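Local coordinates for putative transcriptional regulator TRANSCRIPTION REGULATOR protein (PDB 5NLA) that binds c-di-GMP and acts as an AraC-like transcriptional activator that regulates extracellular polysaccharide production, at residues E176-D181 with D229-C234; R257-N262 with N296-R301; T272-L277 with T282-L287. All blocks are in the same frame, centred on the assembly; numbering follows the deposited sequence.

Contact 1 of 3, residues E176-D181 with D229-C234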
loop_
_atom_site.group_PDB
_atom_site.type_symbol
_atom_site.label_atom_id
_atom_site.label_comp_id
_atom_site.label_asym_id
_atom_site.label_seq_id
_atom_site.Cartn_x
_atom_site.Cartn_y
_atom_site.Cartn_z
ATOM N N GLU A 176 -10.732 1.234 -2.209
ATOM C CA GLU A 176 -12.013 1.892 -2.081
ATOM C C GLU A 176 -12.018 3.063 -1.104
ATOM O O GLU A 176 -12.781 4.011 -1.291
ATOM C CB GLU A 176 -13.056 0.863 -1.679
ATOM C CG GLU A 176 -14.477 1.380 -1.701
ATOM C CD GLU A 176 -14.964 1.872 -3.063
ATOM O OE1 GLU A 176 -14.516 1.337 -4.108
ATOM O OE2 GLU A 176 -15.816 2.794 -3.077
ATOM N N LEU A 177 -11.166 3.009 -0.086
ATOM C CA LEU A 177 -11.041 4.105 0.885
ATOM C C LEU A 177 -10.893 5.469 0.205
ATOM O O LEU A 177 -11.537 6.444 0.602
ATOM C CB LEU A 177 -9.853 3.867 1.834
ATOM C CG LEU A 177 -10.108 4.099 3.323
ATOM C CD1 LEU A 177 -10.563 5.524 3.590
ATOM C CD2 LEU A 177 -11.128 3.099 3.870
ATOM N N LEU A 178 -10.060 5.510 -0.831
ATOM C CA LEU A 178 -9.727 6.739 -1.538
ATOM C C LEU A 178 -10.190 6.765 -3.003
ATOM O O LEU A 178 -9.854 7.698 -3.732
ATOM C CB LEU A 178 -8.209 6.967 -1.476
ATOM C CG LEU A 178 -7.548 7.033 -0.090
ATOM C CD1 LEU A 178 -6.038 6.816 -0.149
ATOM C CD2 LEU A 178 -7.860 8.366 0.569
ATOM N N ALA A 179 -10.980 5.777 -3.427
ATOM C CA ALA A 179 -11.418 5.664 -4.827
ATOM C C ALA A 179 -12.153 6.912 -5.348
ATOM O O ALA A 179 -12.071 7.234 -6.539
ATOM C CB ALA A 179 -12.277 4.420 -5.013
ATOM N N ASP A 180 -12.854 7.614 -4.456
ATOM C CA ASP A 180 -13.524 8.870 -4.816
ATOM C C ASP A 180 -12.573 9.920 -5.393
ATOM O O ASP A 180 -12.929 10.593 -6.360
ATOM C CB ASP A 180 -14.290 9.462 -3.618
ATOM C CG ASP A 180 -15.623 8.758 -3.348
ATOM O OD1 ASP A 180 -16.041 7.881 -4.142
ATOM O OD2 ASP A 180 -16.265 9.105 -2.330
ATOM N N ASP A 181 -11.372 10.051 -4.827
ATOM C CA ASP A 181 -10.385 11.016 -5.339
ATOM C C ASP A 181 -9.284 10.335 -6.177
ATOM O O ASP A 181 -8.144 10.786 -6.200
ATOM C CB ASP A 181 -9.809 11.853 -4.183
ATOM C CG ASP A 181 -10.828 12.856 -3.609
ATOM O OD1 ASP A 181 -11.577 12.498 -2.666
ATOM O OD2 ASP A 181 -10.857 14.016 -4.080
ATOM N N ASP A 229 -9.036 11.925 4.957
ATOM C CA ASP A 229 -9.142 13.343 4.614
ATOM C C ASP A 229 -7.764 14.020 4.569
ATOM O O ASP A 229 -7.423 14.672 3.577
ATOM C CB ASP A 229 -10.109 14.073 5.570
ATOM C CG ASP A 229 -11.576 13.655 5.362
ATOM O OD1 ASP A 229 -11.849 12.727 4.557
ATOM O OD2 ASP A 229 -12.465 14.256 6.004
ATOM N N MET A 230 -6.970 13.837 5.627
ATOM C CA MET A 230 -5.590 14.323 5.659
ATOM C C MET A 230 -4.780 13.859 4.428
ATOM O O MET A 230 -4.076 14.667 3.808
ATOM C CB MET A 230 -4.876 13.872 6.943
ATOM C CG MET A 230 -5.235 14.647 8.190
ATOM S SD MET A 230 -4.465 13.975 9.666
ATOM C CE MET A 230 -5.219 15.022 10.887
ATOM N N VAL A 231 -4.885 12.579 4.071
ATOM C CA VAL A 231 -4.113 12.041 2.947
ATOM C C VAL A 231 -4.529 12.705 1.644
ATOM O O VAL A 231 -3.701 13.260 0.922
ATOM C CB VAL A 231 -4.250 10.507 2.820
ATOM C CG1 VAL A 231 -3.828 10.014 1.438
ATOM C CG2 VAL A 231 -3.416 9.808 3.892
ATOM N N VAL A 232 -5.815 12.643 1.350
ATOM C CA VAL A 232 -6.332 13.190 0.106
ATOM C C VAL A 232 -6.068 14.715 -0.016
ATOM O O VAL A 232 -5.814 15.221 -1.116
ATOM C CB VAL A 232 -7.827 12.794 -0.074
ATOM C CG1 VAL A 232 -8.748 13.575 0.853
ATOM C CG2 VAL A 232 -8.263 12.968 -1.511
ATOM N N ALA A 233 -6.096 15.425 1.116
ATOM C CA ALA A 233 -5.679 16.840 1.181
ATOM C C ALA A 233 -4.190 17.061 0.862
ATOM O O ALA A 233 -3.848 18.001 0.151
ATOM C CB ALA A 233 -6.005 17.430 2.545
ATOM N N CYS A 234 -3.311 16.213 1.389
ATOM C CA CYS A 234 -1.886 16.297 1.050
ATOM C C CYS A 234 -1.598 16.138 -0.440
ATOM O O CYS A 234 -0.720 16.821 -0.977
ATOM C CB CYS A 234 -1.072 15.247 1.800
ATOM S SG CYS A 234 -0.958 15.515 3.572
#
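On helix 220-234, Val231 meets Leu178 alone of the bend 176-181, while Val232 meets both Leu178 and Asp181. Along the helix, Met230 precedes them and turns onto Leu201 and Tyr204 of helix 196-211. With Val231 the chain faces the bend. Its CG1 methyl lies anti to the backbone N (chi1 162°) and reaches Leu178 CD1 at 4.2 Å, the two side chains crossing at about a right angle. Both residues are buried, and both also rest on Met173 of strand 166-173, so that methionine backs the pair from the barrel side. Val232 comes next and has the larger share of the interface. Its CB stands 4.5 Å from Leu178 CD2, while its CG2 methyl turns to Asp181, 3.3 Å from CB of that aspartate. The same CG2 sits above the flat carboxylate, 3.5 Å from Asp181 OD1, touching it by packing alone. This is also where the backbones come nearest, Asp181 CA to Val232 CA being 7.1 Å. Asp181 occupies the N-cap position of helix 182-187 but makes no capping bond with its side chain, and the outer end of the contact is exposed. Last in line, Cys234 turns back to Leu197 and Leu201. No hydrogen bond crosses between the segments. Helix 220-234 is thus held between helix 196-211 and the chain leaving the last long strand of the barrel, a layout consistent with the regulatory domain of AraC-like proteins, where a β-barrel carries a helical hairpin.

Contact 2 of 3, residues R257-N262 with N296-R301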
loop_
_atom_site.group_PDB
_atom_site.type_symbol
_atom_site.label_atom_id
_atom_site.label_comp_id
_atom_site.label_asym_id
_atom_site.label_seq_id
_atom_site.Cartn_x
_atom_site.Cartn_y
_atom_site.Cartn_z
ATOM N N ARG A 257 -10.957 -0.288 -9.909
ATOM C CA ARG A 257 -11.404 0.978 -10.486
ATOM C C ARG A 257 -12.617 0.776 -11.377
ATOM O O ARG A 257 -13.615 1.492 -11.243
ATOM C CB ARG A 257 -10.297 1.641 -11.308
ATOM C CG ARG A 257 -10.655 3.050 -11.775
ATOM C CD ARG A 257 -9.533 3.708 -12.549
ATOM N NE ARG A 257 -9.133 2.929 -13.717
ATOM C CZ ARG A 257 -8.062 3.185 -14.468
ATOM N NH1 ARG A 257 -7.269 4.220 -14.192
ATOM N NH2 ARG A 257 -7.774 2.400 -15.507
ATOM N N TYR A 258 -12.519 -0.181 -12.299
ATOM C CA TYR A 258 -13.633 -0.498 -13.184
ATOM C C TYR A 258 -14.892 -0.695 -12.352
ATOM O O TYR A 258 -15.885 -0.024 -12.570
ATOM C CB TYR A 258 -13.343 -1.737 -14.028
ATOM C CG TYR A 258 -14.430 -1.990 -15.030
ATOM C CD1 TYR A 258 -14.428 -1.344 -16.262
ATOM C CD2 TYR A 258 -15.490 -2.846 -14.733
ATOM C CE1 TYR A 258 -15.444 -1.553 -17.176
ATOM C CE2 TYR A 258 -16.515 -3.060 -15.636
ATOM C CZ TYR A 258 -16.498 -2.419 -16.861
ATOM O OH TYR A 258 -17.541 -2.650 -17.752
ATOM N N ILE A 259 -14.817 -1.589 -11.372
ATOM C CA ILE A 259 -15.922 -1.842 -10.449
ATOM C C ILE A 259 -16.425 -0.572 -9.785
ATOM O O ILE A 259 -17.631 -0.359 -9.731
ATOM C CB ILE A 259 -15.554 -2.904 -9.381
ATOM C CG1 ILE A 259 -15.575 -4.297 -10.020
ATOM C CG2 ILE A 259 -16.506 -2.875 -8.179
ATOM C CD1 ILE A 259 -14.914 -5.372 -9.184
ATOM N N HIS A 260 -15.520 0.260 -9.283
ATOM C CA HIS A 260 -15.910 1.518 -8.618
ATOM C C HIS A 260 -16.709 2.420 -9.552
ATOM O O HIS A 260 -17.739 2.969 -9.149
ATOM C CB HIS A 260 -14.680 2.270 -8.080
ATOM C CG HIS A 260 -15.002 3.591 -7.444
ATOM N ND1 HIS A 260 -15.228 3.729 -6.092
ATOM C CD2 HIS A 260 -15.138 4.831 -7.977
ATOM C CE1 HIS A 260 -15.491 4.996 -5.822
ATOM N NE2 HIS A 260 -15.444 5.684 -6.948
ATOM N N LEU A 261 -16.235 2.564 -10.791
ATOM C CA LEU A 261 -16.904 3.414 -11.780
ATOM C C LEU A 261 -18.261 2.870 -12.252
ATOM O O LEU A 261 -19.210 3.635 -12.440
ATOM C CB LEU A 261 -15.997 3.652 -12.993
ATOM C CG LEU A 261 -14.701 4.419 -12.738
ATOM C CD1 LEU A 261 -13.918 4.556 -14.034
ATOM C CD2 LEU A 261 -14.963 5.787 -12.128
ATOM N N ASN A 262 -18.349 1.555 -12.426
ATOM C CA ASN A 262 -19.523 0.922 -13.012
ATOM C C ASN A 262 -20.303 0.087 -11.991
ATOM O O ASN A 262 -20.910 -0.934 -12.342
ATOM C CB ASN A 262 -19.068 0.067 -14.192
ATOM C CG ASN A 262 -18.087 0.801 -15.087
ATOM O OD1 ASN A 262 -18.402 1.859 -15.637
ATOM N ND2 ASN A 262 -16.882 0.257 -15.213
ATOM N N ASN A 296 -19.104 -11.856 -4.668
ATOM C CA ASN A 296 -19.142 -11.545 -3.241
ATOM C C ASN A 296 -18.699 -10.102 -2.976
ATOM O O ASN A 296 -19.294 -9.394 -2.165
ATOM C CB ASN A 296 -18.247 -12.521 -2.477
ATOM C CG ASN A 296 -18.403 -12.406 -0.972
ATOM O OD1 ASN A 296 -17.454 -12.037 -0.258
ATOM N ND2 ASN A 296 -19.606 -12.720 -0.475
ATOM N N TYR A 297 -17.659 -9.678 -3.684
ATOM C CA TYR A 297 -17.103 -8.336 -3.559
ATOM C C TYR A 297 -18.050 -7.241 -4.052
ATOM O O TYR A 297 -18.187 -6.205 -3.402
ATOM C CB TYR A 297 -15.788 -8.260 -4.333
ATOM C CG TYR A 297 -15.079 -6.931 -4.223
ATOM C CD1 TYR A 297 -14.279 -6.630 -3.114
ATOM C CD2 TYR A 297 -15.192 -5.975 -5.234
ATOM C CE1 TYR A 297 -13.618 -5.411 -3.018
ATOM C CE2 TYR A 297 -14.538 -4.753 -5.146
ATOM C CZ TYR A 297 -13.754 -4.476 -4.037
ATOM O OH TYR A 297 -13.117 -3.264 -3.957
ATOM N N ILE A 298 -18.668 -7.457 -5.212
ATOM C CA ILE A 298 -19.608 -6.483 -5.782
ATOM C C ILE A 298 -20.841 -6.324 -4.877
ATOM O O ILE A 298 -21.332 -5.206 -4.686
ATOM C CB ILE A 298 -20.017 -6.853 -7.238
ATOM C CG1 ILE A 298 -18.821 -6.655 -8.182
ATOM C CG2 ILE A 298 -21.203 -6.014 -7.724
ATOM C CD1 ILE A 298 -18.973 -7.313 -9.539
ATOM N N ARG A 299 -21.326 -7.436 -4.327
ATOM C CA ARG A 299 -22.436 -7.417 -3.371
ATOM C C ARG A 299 -22.074 -6.632 -2.107
ATOM O O ARG A 299 -22.850 -5.786 -1.674
ATOM C CB ARG A 299 -22.913 -8.845 -3.033
ATOM C CG ARG A 299 -24.025 -9.380 -3.941
ATOM C CD ARG A 299 -23.713 -9.312 -5.438
ATOM N NE ARG A 299 -24.892 -9.630 -6.262
ATOM C CZ ARG A 299 -25.175 -10.814 -6.824
ATOM N NH1 ARG A 299 -24.374 -11.874 -6.688
ATOM N NH2 ARG A 299 -26.292 -10.942 -7.548
ATOM N N ARG A 300 -20.895 -6.887 -1.542
ATOM C CA ARG A 300 -20.413 -6.114 -0.387
ATOM C C ARG A 300 -20.265 -4.628 -0.709
ATOM O O ARG A 300 -20.599 -3.783 0.116
ATOM C CB ARG A 300 -19.076 -6.653 0.136
ATOM C CG ARG A 300 -18.552 -5.909 1.364
ATOM C CD ARG A 300 -17.726 -6.804 2.280
ATOM N NE ARG A 300 -17.304 -6.108 3.502
ATOM C CZ ARG A 300 -17.995 -6.017 4.646
ATOM N NH1 ARG A 300 -19.199 -6.579 4.800
ATOM N NH2 ARG A 300 -17.465 -5.350 5.669
ATOM N N ARG A 301 -19.756 -4.325 -1.901
ATOM C CA ARG A 301 -19.614 -2.940 -2.359
ATOM C C ARG A 301 -20.975 -2.265 -2.503
ATOM O O ARG A 301 -21.205 -1.189 -1.935
ATOM C CB ARG A 301 -18.850 -2.877 -3.689
ATOM C CG ARG A 301 -17.328 -2.851 -3.544
ATOM C CD ARG A 301 -16.817 -1.482 -3.117
ATOM N NE ARG A 301 -16.659 -1.371 -1.661
ATOM C CZ ARG A 301 -17.002 -0.315 -0.905
ATOM N NH1 ARG A 301 -17.551 0.790 -1.424
ATOM N NH2 ARG A 301 -16.768 -0.353 0.406
#
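Ile259 rests its outer methyl against both Tyr297 and Ile298, and that touch is nearly the whole of the tight contact between helices 251-261 and 294-306. The CD1 methyl is 4.0 Å from Tyr297 CD2 and 4.2 Å from Ile298 CG1. A second branch shares the load: CG2, anti to the backbone N of Ile259, lies 4.1 Å from Tyr297 CE2, so two methyls of Ile259 meet the CD2-CE2 side of the ring obliquely. Tyr297 is carried towards them by its first torsion (chi1 -177°), which sets CG anti to its own backbone N. The ring is hemmed in by more than the isoleucine: Arg301 CG lies 3.7 Å above its plane, one turn along the same helix, and the rings of His256 and Phe288 pack nearby, the latter edge-to-face. Ile273 of helix 270-275 leans on both Ile259 and Ile298 and completes the apolar cluster.

Things are looser on the side of His260 and Arg301. Their polar ends do not meet, His260 ND1 and Arg301 NH1 standing 6.0 Å apart. Glu176 spans the interval, with OE2 in a salt bridge to Arg301 NH1 and OE1 hydrogen-bonded to His260 ND1. Asn296, Arg299 and Arg300 lie exposed and take no part. Away from the interface, Tyr258 hydrogen-bonds through OH to Thr272 OG1.

Without a hydrogen bond between the segments, the helices are matched by shape and hydrophobic burial, while directional bonding is left to the polar margin; there the carboxylate of Glu176 may favour a protonated His260, with the nearby arginine partly opposing that.

Contact 3 of 3, residues T272-L277 with T282-L287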
loop_
_atom_site.group_PDB
_atom_site.type_symbol
_atom_site.label_atom_id
_atom_site.label_comp_id
_atom_site.label_asym_id
_atom_site.label_seq_id
_atom_site.Cartn_x
_atom_site.Cartn_y
_atom_site.Cartn_z
ATOM N N THR A 272 -18.180 -8.912 -18.253
ATOM C CA THR A 272 -17.860 -7.559 -18.687
ATOM C C THR A 272 -16.537 -7.070 -18.120
ATOM O O THR A 272 -15.763 -6.454 -18.846
ATOM C CB THR A 272 -18.968 -6.533 -18.373
ATOM O OG1 THR A 272 -18.539 -5.239 -18.800
ATOM C CG2 THR A 272 -19.286 -6.452 -16.902
ATOM N N ILE A 273 -16.273 -7.366 -16.841
ATOM C CA ILE A 273 -15.023 -6.963 -16.181
ATOM C C ILE A 273 -13.853 -7.606 -16.912
ATOM O O ILE A 273 -12.901 -6.922 -17.276
ATOM C CB ILE A 273 -14.973 -7.370 -14.685
ATOM C CG1 ILE A 273 -16.027 -6.616 -13.876
ATOM C CG2 ILE A 273 -13.586 -7.100 -14.080
ATOM C CD1 ILE A 273 -16.292 -7.214 -12.508
ATOM N N CYS A 274 -13.945 -8.920 -17.109
ATOM C CA CYS A 274 -12.906 -9.713 -17.781
ATOM C C CYS A 274 -12.584 -9.219 -19.175
ATOM O O CYS A 274 -11.414 -9.024 -19.531
ATOM C CB CYS A 274 -13.355 -11.167 -17.878
ATOM S SG CYS A 274 -13.339 -11.956 -16.271
ATOM N N ARG A 275 -13.643 -9.042 -19.958
ATOM C CA ARG A 275 -13.543 -8.471 -21.294
ATOM C C ARG A 275 -12.817 -7.122 -21.211
ATOM O O ARG A 275 -11.795 -6.921 -21.867
ATOM C CB ARG A 275 -14.941 -8.317 -21.901
ATOM C CG ARG A 275 -14.952 -7.994 -23.383
ATOM C CD ARG A 275 -16.372 -7.943 -23.944
ATOM N NE ARG A 275 -17.226 -7.046 -23.153
ATOM C CZ ARG A 275 -18.424 -7.336 -22.630
ATOM N NH1 ARG A 275 -19.022 -8.515 -22.822
ATOM N NH2 ARG A 275 -19.051 -6.405 -21.912
ATOM N N GLU A 276 -13.297 -6.252 -20.323
ATOM C CA GLU A 276 -12.787 -4.880 -20.202
ATOM C C GLU A 276 -11.491 -4.716 -19.361
ATOM O O GLU A 276 -11.131 -3.596 -19.004
ATOM C CB GLU A 276 -13.922 -3.964 -19.705
ATOM C CG GLU A 276 -15.149 -4.039 -20.623
ATOM C CD GLU A 276 -16.236 -3.003 -20.352
ATOM O OE1 GLU A 276 -15.935 -1.798 -20.222
ATOM O OE2 GLU A 276 -17.421 -3.387 -20.310
ATOM N N LEU A 277 -10.826 -5.827 -19.029
ATOM C CA LEU A 277 -9.427 -5.848 -18.576
ATOM C C LEU A 277 -8.483 -6.538 -19.577
ATOM O O LEU A 277 -7.264 -6.461 -19.426
ATOM C CB LEU A 277 -9.310 -6.582 -17.235
ATOM C CG LEU A 277 -9.974 -5.958 -16.001
ATOM C CD1 LEU A 277 -9.923 -6.927 -14.831
ATOM C CD2 LEU A 277 -9.333 -4.634 -15.614
ATOM N N THR A 282 -10.806 -17.098 -15.348
ATOM C CA THR A 282 -9.956 -17.710 -14.317
ATOM C C THR A 282 -9.022 -16.725 -13.637
ATOM O O THR A 282 -8.771 -16.831 -12.435
ATOM C CB THR A 282 -9.046 -18.814 -14.893
ATOM O OG1 THR A 282 -8.109 -18.230 -15.809
ATOM C CG2 THR A 282 -9.859 -19.919 -15.584
ATOM N N ARG A 283 -8.465 -15.796 -14.403
ATOM C CA ARG A 283 -7.613 -14.765 -13.811
ATOM C C ARG A 283 -8.402 -13.841 -12.882
ATOM O O ARG A 283 -7.874 -13.390 -11.869
ATOM C CB ARG A 283 -6.950 -13.905 -14.880
ATOM C CG ARG A 283 -5.672 -13.216 -14.403
ATOM C CD ARG A 283 -4.473 -14.075 -14.748
ATOM N NE ARG A 283 -3.410 -13.967 -13.756
ATOM C CZ ARG A 283 -2.356 -14.778 -13.706
ATOM N NH1 ARG A 283 -2.196 -15.775 -14.589
ATOM N NH2 ARG A 283 -1.445 -14.586 -12.770
ATOM N N LEU A 284 -9.645 -13.528 -13.246
ATOM C CA LEU A 284 -10.488 -12.678 -12.400
ATOM C C LEU A 284 -10.775 -13.372 -11.069
ATOM O O LEU A 284 -10.563 -12.800 -9.993
ATOM C CB LEU A 284 -11.792 -12.302 -13.102
ATOM C CG LEU A 284 -12.664 -11.297 -12.346
ATOM C CD1 LEU A 284 -11.878 -10.022 -12.051
ATOM C CD2 LEU A 284 -13.948 -10.976 -13.109
ATOM N N TYR A 285 -11.206 -14.622 -11.165
ATOM C CA TYR A 285 -11.388 -15.490 -10.011
ATOM C C TYR A 285 -10.140 -15.551 -9.096
ATOM O O TYR A 285 -10.274 -15.516 -7.874
ATOM C CB TYR A 285 -11.772 -16.884 -10.508
ATOM C CG TYR A 285 -12.109 -17.889 -9.439
ATOM C CD1 TYR A 285 -11.096 -18.559 -8.742
ATOM C CD2 TYR A 285 -13.441 -18.207 -9.147
ATOM C CE1 TYR A 285 -11.403 -19.497 -7.774
ATOM C CE2 TYR A 285 -13.759 -19.151 -8.185
ATOM C CZ TYR A 285 -12.734 -19.791 -7.502
ATOM O OH TYR A 285 -13.023 -20.729 -6.546
ATOM N N GLN A 286 -8.947 -15.658 -9.683
ATOM C CA GLN A 286 -7.699 -15.652 -8.906
ATOM C C GLN A 286 -7.496 -14.381 -8.117
ATOM O O GLN A 286 -7.187 -14.441 -6.922
ATOM C CB GLN A 286 -6.473 -15.836 -9.788
ATOM C CG GLN A 286 -6.229 -17.260 -10.192
ATOM C CD GLN A 286 -4.995 -17.377 -11.034
ATOM O OE1 GLN A 286 -5.077 -17.638 -12.229
ATOM N NE2 GLN A 286 -3.840 -17.156 -10.422
ATOM N N LEU A 287 -7.647 -13.239 -8.785
ATOM C CA LEU A 287 -7.461 -11.948 -8.123
ATOM C C LEU A 287 -8.406 -11.769 -6.951
ATOM O O LEU A 287 -8.014 -11.171 -5.945
ATOM C CB LEU A 287 -7.624 -10.786 -9.101
ATOM C CG LEU A 287 -6.521 -10.691 -10.159
ATOM C CD1 LEU A 287 -6.906 -9.777 -11.310
ATOM C CD2 LEU A 287 -5.205 -10.237 -9.544
#
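Leu284 covers Ile273 and Cys274 together, dividing its branches between them. CD1 lies 3.9 Å from Ile273 CG2, and CD2 is 4.0 Å from that same CG2, so the isoleucine methyl faces the fork of the leucine; the two side chains cross at about a right angle. CD2 also meets Cys274 SG at 3.4 Å. Nearer the backbone, Leu284 CB is 3.5 Å from the sulfur, which therefore runs alongside the root of the leucine as well as its end. Leu284 CG stands anti to the backbone N (chi1 -174°), and this carries the fork across to helix 270-275.

All three residues are buried. Val294 of helix 294-306 touches both Ile273 and Leu284, adding a third helix to the cluster. Leu277 and Leu287 also point into the interface at its margin, where they rest on Ala255 and Val251 of helix 251-261. On helix 281-288, Thr282, Tyr285 and Gln286 are exposed. Ser280, just ahead of the helix, hydrogen-bonds through OG to Thr282 OG1.

Two short helices joined by a short connection and packed through apolar side chains form a helix-turn-helix motif of the AraC family, with 281-288 in the place of the recognition helix, probably the one that reads DNA.

How the contacts relate
From the N terminus, contact 1 comes first: the chain leaves strand 166-173 at 176-181, runs through the largely helical excursion that includes 196-211, and closes at 229-234. Only after that does contact 2 open, at 257-262, so the two are in series. Contact 2 closes at 296-301, and contact 3 is nested within its loop, joining 272-277 to 282-287 across a short turn. Contacts 2 and 3 share one apolar core through Ile273 and together assemble the first helix-turn-helix unit. Contact 1 belongs to the barrel side; it touches contact 2 through Glu176, Ala179 and Asp180, whereas contact 3 stays about 12 Å from it at the nearest atoms.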